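Local coordinates for protein putative thioesterase (PDB 3HDU) that probably hydrolyses thioesters, as expected of a hotdog-fold enzyme of the thioesterase superfamily, at residues L44-R49 with S67-M72; D71-L76 with F119-Y124; M80-K85 with K131-R136; T137-M140 with L146-V149. One frame throughout, in Å; residues are numbered along the deposited sequence.

Interaction 1: residues L44-R49 with S67-M72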
loop_
_atom_site.group_PDB
_atom_site.type_symbol
_atom_site.label_atom_id
_atom_site.label_comp_id
_atom_site.label_asym_id
_atom_site.label_seq_id
_atom_site.Cartn_x
_atom_site.Cartn_y
_atom_site.Cartn_z
ATOM N N LEU A 44 18.875 15.666 8.483
ATOM C CA LEU A 44 19.623 15.183 9.648
ATOM C C LEU A 44 20.757 14.268 9.198
ATOM O O LEU A 44 20.596 13.506 8.244
ATOM C CB LEU A 44 18.702 14.406 10.593
ATOM C CG LEU A 44 17.540 15.150 11.255
ATOM C CD1 LEU A 44 16.742 14.176 12.090
ATOM C CD2 LEU A 44 18.029 16.302 12.122
ATOM N N SER A 45 21.905 14.373 9.867
ATOM C CA SER A 45 23.057 13.492 9.632
ATOM C C SER A 45 23.238 12.668 10.901
ATOM O O SER A 45 23.079 13.184 12.011
ATOM C CB SER A 45 24.318 14.270 9.282
ATOM O OG SER A 45 24.682 15.154 10.317
ATOM N N PHE A 46 23.549 11.387 10.721
ATOM C CA PHE A 46 23.710 10.434 11.813
ATOM C C PHE A 46 25.098 9.816 11.785
ATOM O O PHE A 46 25.724 9.764 10.730
ATOM C CB PHE A 46 22.663 9.335 11.684
ATOM C CG PHE A 46 21.248 9.832 11.783
ATOM C CD1 PHE A 46 20.562 10.265 10.645
ATOM C CD2 PHE A 46 20.593 9.875 13.018
ATOM C CE1 PHE A 46 19.239 10.736 10.737
ATOM C CE2 PHE A 46 19.272 10.340 13.121
ATOM C CZ PHE A 46 18.593 10.770 11.982
ATOM N N GLU A 47 25.564 9.358 12.950
ATOM C CA GLU A 47 26.874 8.712 13.088
ATOM C C GLU A 47 26.794 7.494 14.012
ATOM O O GLU A 47 26.422 7.626 15.174
ATOM C CB GLU A 47 27.914 9.707 13.624
ATOM C CG GLU A 47 29.361 9.166 13.657
ATOM C CD GLU A 47 30.379 10.149 14.211
ATOM O OE1 GLU A 47 30.108 11.369 14.254
ATOM O OE2 GLU A 47 31.469 9.688 14.608
HETATM N N MSE A 48 27.150 6.322 13.481
HETATM C CA MSE A 48 27.233 5.083 14.254
HETATM C C MSE A 48 28.522 5.150 15.064
HETATM O O MSE A 48 29.600 5.115 14.488
HETATM C CB MSE A 48 27.329 3.862 13.325
HETATM C CG MSE A 48 26.104 3.568 12.519
HETATM SE SE MSE A 48 24.776 2.718 13.601
HETATM C CE MSE A 48 25.589 0.996 13.895
ATOM N N ARG A 49 28.418 5.257 16.387
ATOM C CA ARG A 49 29.613 5.305 17.257
ATOM C C ARG A 49 30.224 3.914 17.411
ATOM O O ARG A 49 31.443 3.782 17.492
ATOM C CB ARG A 49 29.306 5.954 18.601
ATOM C CG ARG A 49 28.723 7.338 18.416
ATOM C CD ARG A 49 28.757 8.159 19.663
ATOM N NE ARG A 49 27.974 9.377 19.473
ATOM C CZ ARG A 49 28.385 10.492 18.860
ATOM N NH1 ARG A 49 29.581 10.593 18.266
ATOM N NH2 ARG A 49 27.538 11.518 18.807
ATOM N N SER A 67 15.333 2.683 10.327
ATOM C CA SER A 67 13.913 2.978 10.575
ATOM C C SER A 67 13.747 4.086 11.623
ATOM O O SER A 67 12.870 4.935 11.466
ATOM C CB SER A 67 13.115 1.720 10.972
ATOM O OG SER A 67 13.536 1.165 12.212
ATOM N N SER A 68 14.588 4.082 12.667
ATOM C CA SER A 68 14.574 5.142 13.698
ATOM C C SER A 68 14.999 6.499 13.133
ATOM O O SER A 68 14.335 7.498 13.395
ATOM C CB SER A 68 15.473 4.794 14.879
ATOM O OG SER A 68 14.965 3.670 15.565
ATOM N N ALA A 69 16.093 6.519 12.361
ATOM C CA ALA A 69 16.604 7.744 11.721
ATOM C C ALA A 69 15.566 8.398 10.801
ATOM O O ALA A 69 15.401 9.620 10.826
ATOM C CB ALA A 69 17.882 7.454 10.939
ATOM N N ILE A 70 14.885 7.575 9.996
ATOM C CA ILE A 70 13.806 8.031 9.098
ATOM C C ILE A 70 12.628 8.605 9.910
ATOM O O ILE A 70 12.108 9.672 9.572
ATOM C CB ILE A 70 13.345 6.889 8.123
ATOM C CG1 ILE A 70 14.434 6.645 7.068
ATOM C CG2 ILE A 70 12.024 7.229 7.429
ATOM C CD1 ILE A 70 14.182 5.463 6.145
ATOM N N ASP A 71 12.246 7.902 10.980
ATOM C CA ASP A 71 11.168 8.328 11.878
ATOM C C ASP A 71 11.489 9.652 12.583
ATOM O O ASP A 71 10.599 10.493 12.747
ATOM C CB ASP A 71 10.872 7.237 12.926
ATOM C CG ASP A 71 9.606 7.517 13.738
ATOM O OD1 ASP A 71 8.609 8.002 13.168
ATOM O OD2 ASP A 71 9.600 7.231 14.952
HETATM N N MSE A 72 12.745 9.816 13.009
HETATM C CA MSE A 72 13.211 11.051 13.659
HETATM C C MSE A 72 13.251 12.226 12.683
HETATM O O MSE A 72 12.831 13.329 13.041
HETATM C CB MSE A 72 14.597 10.859 14.292
HETATM C CG MSE A 72 14.610 9.947 15.516
HETATM SE SE MSE A 72 13.636 10.669 17.031
HETATM C CE MSE A 72 14.647 12.288 17.314
#
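The methyl of Ala69 sits over one face of the Phe46 ring, and this pairing carries most of the contact. Ala69 CB lies 3.6 Å from the centroid of the Phe46 ring and 16° off its normal, which meets the geometry of a CH-pi contact. The methyl is displaced toward the rim, on the side of the ring tip, so Phe46 CZ is its closest carbon, at 3.5 Å from Ala69 CB. Phe46 CG stands anti to the carbonyl carbon (chi1 -62°), a torsion that carries the ring from strand 41-48 across to the helix with its flat side presented to the methyl. Two residues earlier on the same side of the strand, the Leu44 branch CD1 meets backbone rather than side chain, 4.0 Å from Met72 C. Phe119 of the adjoining strand also meets the Phe46 ring, with the planes about 20° apart. A serine in place of Phe46 would probably open a gap beside Ala69 and leave its methyl without the aromatic surface. No hydrogen bond spans the two segments, and all four touching residues are buried, which implies cohesion by dispersion and close fit, with no polar bond between these two segments.

Interaction 2: residues D71-L76 with F119-Y124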
loop_
_atom_site.group_PDB
_atom_site.type_symbol
_atom_site.label_atom_id
_atom_site.label_comp_id
_atom_site.label_asym_id
_atom_site.label_seq_id
_atom_site.Cartn_x
_atom_site.Cartn_y
_atom_site.Cartn_z
ATOM N N ASP A 71 12.246 7.902 10.980
ATOM C CA ASP A 71 11.168 8.328 11.878
ATOM C C ASP A 71 11.489 9.652 12.583
ATOM O O ASP A 71 10.599 10.493 12.747
ATOM C CB ASP A 71 10.872 7.237 12.926
ATOM C CG ASP A 71 9.606 7.517 13.738
ATOM O OD1 ASP A 71 8.609 8.002 13.168
ATOM O OD2 ASP A 71 9.600 7.231 14.952
HETATM N N MSE A 72 12.745 9.816 13.009
HETATM C CA MSE A 72 13.211 11.051 13.659
HETATM C C MSE A 72 13.251 12.226 12.683
HETATM O O MSE A 72 12.831 13.329 13.041
HETATM C CB MSE A 72 14.597 10.859 14.292
HETATM C CG MSE A 72 14.610 9.947 15.516
HETATM SE SE MSE A 72 13.636 10.669 17.031
HETATM C CE MSE A 72 14.647 12.288 17.314
ATOM N N THR A 73 13.773 11.985 11.474
ATOM C CA THR A 73 13.829 12.996 10.410
ATOM C C THR A 73 12.413 13.444 10.046
ATOM O O THR A 73 12.153 14.647 9.930
ATOM C CB THR A 73 14.571 12.477 9.142
ATOM O OG1 THR A 73 15.891 12.056 9.493
ATOM C CG2 THR A 73 14.666 13.555 8.064
ATOM N N ALA A 74 11.513 12.469 9.889
ATOM C CA ALA A 74 10.093 12.731 9.591
ATOM C C ALA A 74 9.409 13.534 10.711
ATOM O O ALA A 74 8.617 14.438 10.435
ATOM C CB ALA A 74 9.345 11.423 9.343
ATOM N N GLY A 75 9.727 13.201 11.960
ATOM C CA GLY A 75 9.195 13.906 13.131
ATOM C C GLY A 75 9.569 15.379 13.180
ATOM O O GLY A 75 8.731 16.217 13.526
ATOM N N LEU A 76 10.820 15.683 12.833
ATOM C CA LEU A 76 11.313 17.062 12.743
ATOM C C LEU A 76 10.652 17.802 11.574
ATOM O O LEU A 76 10.294 18.967 11.721
ATOM C CB LEU A 76 12.840 17.086 12.596
ATOM C CG LEU A 76 13.564 18.437 12.520
ATOM C CD1 LEU A 76 13.201 19.327 13.689
ATOM C CD2 LEU A 76 15.065 18.220 12.459
ATOM N N PHE A 119 25.603 8.385 7.971
ATOM C CA PHE A 119 24.523 8.433 6.973
ATOM C C PHE A 119 23.664 9.691 7.185
ATOM O O PHE A 119 23.530 10.174 8.311
ATOM C CB PHE A 119 23.690 7.140 6.954
ATOM C CG PHE A 119 23.148 6.733 8.282
ATOM C CD1 PHE A 119 21.889 7.171 8.698
ATOM C CD2 PHE A 119 23.875 5.877 9.113
ATOM C CE1 PHE A 119 21.363 6.773 9.937
ATOM C CE2 PHE A 119 23.362 5.476 10.360
ATOM C CZ PHE A 119 22.103 5.932 10.773
ATOM N N VAL A 120 23.126 10.221 6.083
ATOM C CA VAL A 120 22.325 11.453 6.066
ATOM C C VAL A 120 20.918 11.138 5.564
ATOM O O VAL A 120 20.750 10.323 4.654
ATOM C CB VAL A 120 23.008 12.587 5.221
ATOM C CG1 VAL A 120 23.308 12.131 3.799
ATOM C CG2 VAL A 120 22.157 13.858 5.204
ATOM N N CYS A 121 19.925 11.778 6.181
ATOM C CA CYS A 121 18.510 11.594 5.854
ATOM C C CYS A 121 17.850 12.956 5.647
ATOM O O CYS A 121 17.967 13.824 6.512
ATOM C CB CYS A 121 17.822 10.842 6.985
ATOM S SG CYS A 121 16.106 10.410 6.669
ATOM N N THR A 122 17.195 13.137 4.494
ATOM C CA THR A 122 16.473 14.366 4.134
ATOM C C THR A 122 14.968 14.064 4.163
ATOM O O THR A 122 14.538 13.107 3.533
ATOM C CB THR A 122 16.860 14.852 2.718
ATOM O OG1 THR A 122 18.273 15.093 2.651
ATOM C CG2 THR A 122 16.122 16.137 2.354
ATOM N N GLY A 123 14.189 14.873 4.890
ATOM C CA GLY A 123 12.726 14.719 4.992
ATOM C C GLY A 123 12.013 15.831 4.241
ATOM O O GLY A 123 12.301 16.994 4.486
ATOM N N TYR A 124 11.103 15.477 3.327
ATOM C CA TYR A 124 10.320 16.445 2.532
ATOM C C TYR A 124 8.870 16.404 3.006
ATOM O O TYR A 124 8.239 15.349 2.931
ATOM C CB TYR A 124 10.356 16.103 1.038
ATOM C CG TYR A 124 11.739 15.976 0.451
ATOM C CD1 TYR A 124 12.435 17.103 -0.009
ATOM C CD2 TYR A 124 12.352 14.722 0.331
ATOM C CE1 TYR A 124 13.726 16.984 -0.567
ATOM C CE2 TYR A 124 13.641 14.590 -0.225
ATOM C CZ TYR A 124 14.320 15.722 -0.668
ATOM O OH TYR A 124 15.578 15.591 -1.204
#
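The peptide plane joining Thr122 and Gly123 is the flat group in play, and the Thr73 methyl covers one face of it. Thr73 CG2 stands almost directly above the amide nitrogen, 3.5 Å from Gly123 N. Thr73 CG2 is 3.9 Å from Thr122 C, so the methyl sits over the nitrogen end of the peptide, slightly toward the N-H side. No aromatic ring bridges the segments. Thr73 OG1 is the other branch at work: it is 3.3 Å from Cys121 SG and 3.4 Å from Cys121 CB. Both placements follow from one torsion, chi1 -57°, which sets OG1 beside the backbone N and CG2 anti to it. Such a rotation lets the hydroxyl hydrogen bond back to Ala69 O, one helical turn earlier.

This is the central feature of the hotdog fold, a long helix lying along the concave side of an antiparallel sheet. The axes of helix 71-76 and strand 119-124 pass 7.7 Å apart at an angle of 39°, a close approach consistent with the small residues at the contact. A beta carbon built on Gly123 would fall only 3.1 Å from Thr73 CG2, so a side chain there would probably crowd the methyl. A serine in place of Thr73 would lose that methyl and is likely to leave a gap above the Thr122–Gly123 peptide. Cys121 points its side chain at the helix, whereas the side chains of Val120 and Thr122 leave the opposite face of the strand. Leu44, on the neighbouring strand 41-48, packs against Thr73 as well.

Interaction 3: residues M80-K85 with K131-R136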
loop_
_atom_site.group_PDB
_atom_site.type_symbol
_atom_site.label_atom_id
_atom_site.label_comp_id
_atom_site.label_asym_id
_atom_site.label_seq_id
_atom_site.Cartn_x
_atom_site.Cartn_y
_atom_site.Cartn_z
HETATM N N MSE A 80 8.132 21.213 11.689
HETATM C CA MSE A 80 8.339 22.415 10.854
HETATM C C MSE A 80 7.121 22.782 10.006
HETATM O O MSE A 80 6.909 23.963 9.717
HETATM C CB MSE A 80 9.580 22.276 9.959
HETATM C CG MSE A 80 10.882 22.167 10.727
HETATM SE SE MSE A 80 11.305 23.743 11.757
HETATM C CE MSE A 80 12.598 22.946 12.913
ATOM N N GLY A 81 6.341 21.775 9.613
ATOM C CA GLY A 81 5.102 21.977 8.878
ATOM C C GLY A 81 4.028 22.555 9.784
ATOM O O GLY A 81 3.422 23.568 9.442
ATOM N N PHE A 82 3.811 21.922 10.942
ATOM C CA PHE A 82 2.788 22.368 11.905
ATOM C C PHE A 82 3.041 23.753 12.516
ATOM O O PHE A 82 2.094 24.526 12.675
ATOM C CB PHE A 82 2.581 21.352 13.044
ATOM C CG PHE A 82 1.898 20.075 12.625
ATOM C CD1 PHE A 82 0.595 20.099 12.127
ATOM C CD2 PHE A 82 2.522 18.832 12.805
ATOM C CE1 PHE A 82 -0.064 18.909 11.756
ATOM C CE2 PHE A 82 1.875 17.634 12.447
ATOM C CZ PHE A 82 0.575 17.673 11.922
ATOM N N GLN A 83 4.295 24.057 12.862
ATOM C CA GLN A 83 4.645 25.367 13.456
ATOM C C GLN A 83 4.426 26.542 12.485
ATOM O O GLN A 83 4.126 27.652 12.930
ATOM C CB GLN A 83 6.063 25.361 14.061
ATOM C CG GLN A 83 7.234 25.294 13.068
ATOM C CD GLN A 83 7.627 26.629 12.427
ATOM O OE1 GLN A 83 7.982 26.667 11.250
ATOM N NE2 GLN A 83 7.555 27.718 13.189
ATOM N N GLU A 84 4.580 26.289 11.180
ATOM C CA GLU A 84 4.304 27.277 10.118
ATOM C C GLU A 84 2.824 27.716 10.173
ATOM O O GLU A 84 2.530 28.902 10.009
ATOM C CB GLU A 84 4.657 26.688 8.734
ATOM C CG GLU A 84 4.483 27.584 7.491
ATOM C CD GLU A 84 5.594 28.607 7.289
ATOM O OE1 GLU A 84 6.105 29.191 8.273
ATOM O OE2 GLU A 84 5.945 28.848 6.112
ATOM N N LYS A 85 1.918 26.756 10.405
ATOM C CA LYS A 85 0.473 27.036 10.554
ATOM C C LYS A 85 0.107 27.802 11.835
ATOM O O LYS A 85 -0.966 28.409 11.892
ATOM C CB LYS A 85 -0.357 25.755 10.477
ATOM C CG LYS A 85 -0.291 25.077 9.126
ATOM C CD LYS A 85 -1.316 23.955 9.028
ATOM C CE LYS A 85 -1.324 23.315 7.653
ATOM N NZ LYS A 85 -1.631 24.284 6.564
ATOM N N LYS A 131 -4.652 17.964 11.120
ATOM C CA LYS A 131 -4.105 17.056 12.132
ATOM C C LYS A 131 -3.042 16.059 11.656
ATOM O O LYS A 131 -2.414 15.442 12.503
ATOM C CB LYS A 131 -5.266 16.283 12.777
ATOM C CG LYS A 131 -6.236 17.137 13.602
ATOM C CD LYS A 131 -5.584 17.624 14.898
ATOM C CE LYS A 131 -6.530 18.449 15.744
ATOM N NZ LYS A 131 -5.892 18.807 17.039
ATOM N N VAL A 132 -2.829 15.917 10.340
ATOM C CA VAL A 132 -1.888 14.933 9.773
ATOM C C VAL A 132 -0.811 15.595 8.911
ATOM O O VAL A 132 -1.121 16.466 8.107
ATOM C CB VAL A 132 -2.638 13.881 8.904
ATOM C CG1 VAL A 132 -1.673 12.823 8.352
ATOM C CG2 VAL A 132 -3.747 13.213 9.707
ATOM N N ALA A 133 0.441 15.165 9.099
ATOM C CA ALA A 133 1.604 15.621 8.330
ATOM C C ALA A 133 2.211 14.393 7.650
ATOM O O ALA A 133 2.651 13.472 8.342
ATOM C CB ALA A 133 2.627 16.264 9.244
ATOM N N VAL A 134 2.201 14.367 6.314
ATOM C CA VAL A 134 2.765 13.259 5.524
ATOM C C VAL A 134 4.146 13.697 5.044
ATOM O O VAL A 134 4.267 14.731 4.379
ATOM C CB VAL A 134 1.851 12.892 4.326
ATOM C CG1 VAL A 134 2.483 11.814 3.448
ATOM C CG2 VAL A 134 0.501 12.421 4.836
ATOM N N ILE A 135 5.171 12.913 5.393
ATOM C CA ILE A 135 6.569 13.198 5.041
ATOM C C ILE A 135 7.152 12.077 4.176
ATOM O O ILE A 135 6.925 10.892 4.455
ATOM C CB ILE A 135 7.467 13.359 6.312
ATOM C CG1 ILE A 135 7.019 14.553 7.169
ATOM C CG2 ILE A 135 8.939 13.548 5.936
ATOM C CD1 ILE A 135 5.859 14.266 8.076
ATOM N N ARG A 136 7.886 12.469 3.134
ATOM C CA ARG A 136 8.626 11.548 2.269
ATOM C C ARG A 136 10.101 11.755 2.637
ATOM O O ARG A 136 10.554 12.899 2.726
ATOM C CB ARG A 136 8.372 11.849 0.788
#
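Apolar contact comes first, and it rests on Phe82 and Ala133. The far end of the ring reaches the methyl, with Phe82 CE2 3.6 Å and Phe82 CZ 3.7 Å from Ala133 CB. The methyl meets the ring obliquely. Phe82 CG is anti to the carbonyl carbon (chi1 -71°), which swings the ring off the helix and out over the start of strand 132-141.

Ring-to-backbone contact is the second kind. Phe82 CZ lies 3.8 Å from Lys131 O, and the same carbon is 3.9 Å from Val132 C. The ring thus covers the backbone where the turn passes into the strand, while the side chains of Lys131 and Val132 point away from the helix. Thr128 and Leu156 add further contacts to the ring from the neighbouring strands.

Polar bonding across the segments is absent. One polar tie here leads to another chain: Lys131 N is hydrogen-bonded to Glu138 OE1 of the fourth subunit. Nearer the sheet centre, Ala133 and Ile135 meet Ala78, so small helix residues continue the same interface. A central helix whose last turns are still covered by the curved antiparallel sheet is the arrangement of the hotdog fold.

Interaction 4: residues T137-M140 with L146-V149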
loop_
_atom_site.group_PDB
_atom_site.type_symbol
_atom_site.label_atom_id
_atom_site.label_comp_id
_atom_site.label_asym_id
_atom_site.label_seq_id
_atom_site.Cartn_x
_atom_site.Cartn_y
_atom_site.Cartn_z
ATOM N N THR A 137 10.833 10.664 2.879
ATOM C CA THR A 137 12.259 10.731 3.248
ATOM C C THR A 137 13.172 9.939 2.320
ATOM O O THR A 137 12.744 8.979 1.684
ATOM C CB THR A 137 12.503 10.237 4.687
ATOM O OG1 THR A 137 12.045 8.888 4.815
ATOM C CG2 THR A 137 11.781 11.117 5.681
ATOM N N GLU A 138 14.428 10.376 2.245
ATOM C CA GLU A 138 15.479 9.698 1.490
ATOM C C GLU A 138 16.677 9.587 2.418
ATOM O O GLU A 138 17.134 10.606 2.924
ATOM C CB GLU A 138 15.885 10.491 0.252
ATOM C CG GLU A 138 14.779 10.721 -0.762
ATOM C CD GLU A 138 15.243 11.519 -1.973
ATOM O OE1 GLU A 138 16.462 11.718 -2.157
ATOM O OE2 GLU A 138 14.382 11.950 -2.766
ATOM N N LEU A 139 17.165 8.365 2.644
ATOM C CA LEU A 139 18.319 8.118 3.494
ATOM C C LEU A 139 19.483 7.628 2.631
ATOM O O LEU A 139 19.322 6.667 1.864
ATOM C CB LEU A 139 17.969 7.122 4.594
ATOM C CG LEU A 139 19.008 6.975 5.721
ATOM C CD1 LEU A 139 18.354 6.648 7.061
ATOM C CD2 LEU A 139 20.063 5.949 5.373
HETATM N N MSE A 140 20.636 8.298 2.783
HETATM C CA MSE A 140 21.865 7.952 2.047
HETATM C C MSE A 140 23.063 7.842 2.982
HETATM O O MSE A 140 23.026 8.317 4.109
HETATM C CB MSE A 140 22.147 8.904 0.860
HETATM C CG MSE A 140 21.693 10.340 1.020
HETATM SE SE MSE A 140 19.849 10.555 0.440
HETATM C CE MSE A 140 19.464 12.274 1.296
ATOM N N LEU A 146 21.814 6.157 -2.347
ATOM C CA LEU A 146 20.481 5.952 -1.759
ATOM C C LEU A 146 20.359 4.529 -1.210
ATOM O O LEU A 146 20.372 3.581 -1.982
ATOM C CB LEU A 146 19.371 6.210 -2.795
ATOM C CG LEU A 146 17.916 6.157 -2.299
ATOM C CD1 LEU A 146 17.628 7.335 -1.374
ATOM C CD2 LEU A 146 16.959 6.154 -3.469
ATOM N N ILE A 147 20.256 4.392 0.114
ATOM C CA ILE A 147 20.127 3.066 0.773
ATOM C C ILE A 147 18.702 2.740 1.246
ATOM O O ILE A 147 18.355 1.562 1.346
ATOM C CB ILE A 147 21.198 2.837 1.890
ATOM C CG1 ILE A 147 20.985 3.737 3.099
ATOM C CG2 ILE A 147 22.619 3.016 1.307
ATOM C CD1 ILE A 147 22.122 3.657 4.108
ATOM N N ALA A 148 17.891 3.765 1.530
ATOM C CA ALA A 148 16.488 3.567 1.927
ATOM C C ALA A 148 15.614 4.798 1.665
ATOM O O ALA A 148 16.117 5.921 1.629
ATOM C CB ALA A 148 16.396 3.156 3.396
ATOM N N VAL A 149 14.321 4.561 1.433
ATOM C CA VAL A 149 13.323 5.629 1.234
ATOM C C VAL A 149 12.183 5.352 2.202
ATOM O O VAL A 149 11.883 4.182 2.490
ATOM C CB VAL A 149 12.798 5.732 -0.231
ATOM C CG1 VAL A 149 13.954 5.941 -1.197
ATOM C CG2 VAL A 149 11.985 4.502 -0.639
#
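Leu139 and Ile147 turn their side chains into each other through two different torsions: Leu139 CG is anti to the backbone N (chi1 -169°), whereas Ile147 CG1 lies between its N and carbonyl carbon (chi1 69°). They sit at a classic beta bulge in the hairpin of strands 132-141 and 146-156, where Ile147 and Ala148 both face Leu139. The evidence is a register that slips by one residue between the pairs Leu139–Ala148 and Met140–Leu146, together with the nearly helical psi of Ile147 (-26°).

Leu139 O is gripped by two amides. Leu139 O accepts from Ile147 N at 3.0 Å, in the carbonyl plane, and from Ala148 N at 3.3 Å, tilted out of that plane. On the other side of the pair, Leu139 N donates to Ala148 O at 2.8 Å in a nearly straight bond. Because of the bulge, Ile147 leaves the regular alternation, and its side chain crosses that of Leu139 at a slant. The 3.3 Å separation of Leu139 CD2 and Ile147 CG1 is tight, and with the Leu139 branch rotated off a staggered position its detail is doubtful.

Leu139 and Ala148 face the central helix, both meeting Ile66. Glu138, Met140, Leu146 and Val149 occupy the reverse face, where Leu146 CD1 lies 4.0 Å from Glu138 CB, and the Glu138 carboxylate bonds to Lys131 N of the third subunit. Beyond the bulge, Val149 CA makes a CA-H...O contact with Thr137 O at 3.4 Å.

How the interactions relate
From the N terminus, interaction 1 closes the first loop by bringing helix 58-85 back to strand 41-48. Interaction 2 opens on the last residues of interaction 1, sharing Asp71 and Met72, and ties the next turns of that helix to strand 118-128, the neighbour of 41-48 in the sheet. Interaction 3 starts inside the loop of interaction 2 and ends after it, so the two cross; it carries the helix end to strand 132-141. Interaction 4 follows in series, a short hairpin joining 132-141 to 146-156. None nests within another. Interactions 1 and 3, about 20 Å apart between centres, anchor well-separated parts of one helix on one sheet.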